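Local coordinates for protein taurocyamine kinase (Schistosoma mansoni, PDB 4WOD) that reversibly transfers a phosphoryl group between ATP and taurocyamine, using magnesium, with two phosphagen kinase units fused in one chain, at residues R421-R426 and C445-V450. The protein carries 4 engineered substitutions. Residues are numbered along the deposited sequence; the frame is centred on the assembly and turned at random.
Sequences RSICPR and CDYHGV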
loop_
_atom_site.group_PDB
_atom_site.type_symbol
_atom_site.label_atom_id
_atom_site.label_comp_id
_atom_site.label_asym_id
_atom_site.label_seq_id
_atom_site.Cartn_x
_atom_site.Cartn_y
_atom_site.Cartn_z
ATOM N N ARG A 421 15.567 5.865 -2.596
ATOM C CA ARG A 421 16.485 6.215 -1.514
ATOM C C ARG A 421 17.105 4.956 -0.897
ATOM O O ARG A 421 18.054 5.038 -0.105
ATOM C CB ARG A 421 15.779 7.036 -0.440
ATOM C CG ARG A 421 15.255 8.384 -0.934
ATOM C CD ARG A 421 14.913 9.284 0.252
ATOM N NE ARG A 421 14.080 10.424 -0.122
ATOM C CZ ARG A 421 13.635 11.339 0.739
ATOM N NH1 ARG A 421 13.943 11.260 2.024
ATOM N NH2 ARG A 421 12.885 12.339 0.313
ATOM N N SER A 422 16.574 3.793 -1.264
ATOM C CA SER A 422 17.206 2.527 -0.881
ATOM C C SER A 422 18.497 2.346 -1.665
ATOM O O SER A 422 18.504 2.494 -2.885
ATOM C CB SER A 422 16.270 1.349 -1.121
ATOM O OG SER A 422 16.955 0.122 -0.906
ATOM N N ILE A 423 19.584 2.009 -0.968
ATOM C CA ILE A 423 20.901 1.976 -1.581
ATOM C C ILE A 423 21.459 0.566 -1.862
ATOM O O ILE A 423 22.427 0.432 -2.595
ATOM C CB ILE A 423 21.940 2.748 -0.705
ATOM C CG1 ILE A 423 22.208 2.022 0.620
ATOM C CG2 ILE A 423 21.469 4.176 -0.438
ATOM C CD1 ILE A 423 23.291 2.653 1.459
ATOM N N CYS A 424 20.873 -0.479 -1.283
ATOM C CA CYS A 424 21.350 -1.849 -1.554
ATOM C C CYS A 424 20.246 -2.757 -2.112
ATOM O O CYS A 424 19.070 -2.561 -1.827
ATOM C CB CYS A 424 21.947 -2.477 -0.286
ATOM S SG CYS A 424 23.630 -1.892 0.098
ATOM N N PRO A 425 20.625 -3.752 -2.926
ATOM C CA PRO A 425 19.609 -4.672 -3.437
ATOM C C PRO A 425 19.244 -5.732 -2.400
ATOM O O PRO A 425 19.883 -5.805 -1.336
ATOM C CB PRO A 425 20.298 -5.317 -4.646
ATOM C CG PRO A 425 21.744 -5.317 -4.260
ATOM C CD PRO A 425 21.960 -4.036 -3.480
ATOM N N ARG A 426 18.236 -6.538 -2.726
ATOM C CA ARG A 426 17.817 -7.669 -1.900
ATOM C C ARG A 426 17.784 -8.946 -2.749
ATOM O O ARG A 426 16.950 -9.074 -3.633
ATOM C CB ARG A 426 16.437 -7.418 -1.287
ATOM C CG ARG A 426 16.311 -6.123 -0.484
ATOM C CD ARG A 426 17.193 -6.112 0.736
ATOM N NE ARG A 426 16.766 -5.091 1.699
ATOM C CZ ARG A 426 17.165 -3.824 1.693
ATOM N NH1 ARG A 426 18.019 -3.396 0.774
ATOM N NH2 ARG A 426 16.702 -2.981 2.618
ATOM N N CYS A 445 32.297 -5.344 -2.502
ATOM C CA CYS A 445 33.612 -4.754 -2.308
ATOM C C CYS A 445 33.541 -3.260 -2.001
ATOM O O CYS A 445 34.204 -2.778 -1.082
ATOM C CB CYS A 445 34.467 -4.994 -3.545
ATOM S SG CYS A 445 35.085 -6.687 -3.658
ATOM N N ASP A 446 32.732 -2.546 -2.780
ATOM C CA ASP A 446 32.479 -1.115 -2.575
ATOM C C ASP A 446 31.824 -0.836 -1.219
ATOM O O ASP A 446 32.350 -0.057 -0.421
ATOM C CB ASP A 446 31.589 -0.578 -3.700
ATOM C CG ASP A 446 31.628 0.946 -3.827
ATOM O OD1 ASP A 446 31.943 1.641 -2.836
ATOM O OD2 ASP A 446 31.325 1.446 -4.935
ATOM N N TYR A 447 30.686 -1.475 -0.957
ATOM C CA TYR A 447 29.952 -1.243 0.295
ATOM C C TYR A 447 30.810 -1.518 1.537
ATOM O O TYR A 447 30.862 -0.701 2.454
ATOM C CB TYR A 447 28.678 -2.110 0.339
ATOM C CG TYR A 447 27.753 -1.828 1.510
ATOM C CD1 TYR A 447 26.643 -1.002 1.360
ATOM C CD2 TYR A 447 27.986 -2.383 2.766
ATOM C CE1 TYR A 447 25.789 -0.727 2.430
ATOM C CE2 TYR A 447 27.137 -2.116 3.839
ATOM C CZ TYR A 447 26.040 -1.298 3.659
ATOM O OH TYR A 447 25.194 -1.033 4.712
ATOM N N HIS A 448 31.472 -2.672 1.572
ATOM C CA HIS A 448 32.245 -3.068 2.753
ATOM C C HIS A 448 33.706 -2.592 2.757
ATOM O O HIS A 448 34.452 -2.899 3.686
ATOM C CB HIS A 448 32.191 -4.586 2.901
ATOM C CG HIS A 448 30.801 -5.102 3.085
ATOM N ND1 HIS A 448 30.165 -5.094 4.306
ATOM C CD2 HIS A 448 29.903 -5.581 2.193
ATOM C CE1 HIS A 448 28.938 -5.563 4.162
ATOM N NE2 HIS A 448 28.757 -5.878 2.892
ATOM N N GLY A 449 34.103 -1.836 1.738
ATOM C CA GLY A 449 35.473 -1.352 1.630
ATOM C C GLY A 449 36.532 -2.448 1.595
ATOM O O GLY A 449 37.543 -2.381 2.309
ATOM N N VAL A 450 36.306 -3.461 0.764
ATOM C CA VAL A 450 37.221 -4.590 0.668
ATOM C C VAL A 450 37.567 -4.880 -0.782
ATOM O O VAL A 450 37.293 -4.067 -1.679
ATOM C CB VAL A 450 36.642 -5.866 1.309
ATOM C CG1 VAL A 450 36.342 -5.630 2.787
ATOM C CG2 VAL A 450 35.396 -6.328 0.577
#
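Cys-424 and Tyr-447 mark the closest backbone approach, 8.8 Å between their CA atoms, where the irregular loop 421-426 faces the last turn of helix 437-448. No hydrogen bond joins the two segments; the contact is made by side chains. CB of Tyr-447 is directed at the loop, and CG anti to the backbone N (chi1 -173°) carries the ring on to Cys-424. Cys-424 points back at it. Its SG lies above and outside the CD1-CE1 side of the ring, 3.4 Å from both Tyr-447 CD1 and Tyr-447 CE1. The sulfur stands 4.1 Å from the centroid of the Tyr-447 ring. It makes an oblique sulfur-aromatic contact, 49° off the ring normal. Ile-423 adds a looser apolar contact at the ring edge, with its CD1 4.3 Å from Tyr-447 CE1. Tyr-385 of helix 385-388 packs on Ile-423, Cys-424 and the Tyr-447 ring, joining both segments to a third element. Asn-415 ND2 donates to the carbonyl of Cys-424 and so ties the loop to helix 409-418. On the other segment the helix closes in a Schellman motif: Gly-449 takes positive phi, Val-450 N bonds to Cys-445 O at 2.9 Å, and Gly-449 N bonds weakly to Asp-446 O at 3.3 Å. The Cys-424 side chain also touches Cys-631, the predicted active-site cysteine. The contact is thus loop-to-helix packing within the N-terminal domain of the second phosphagen kinase unit, beside its predicted catalytic centre.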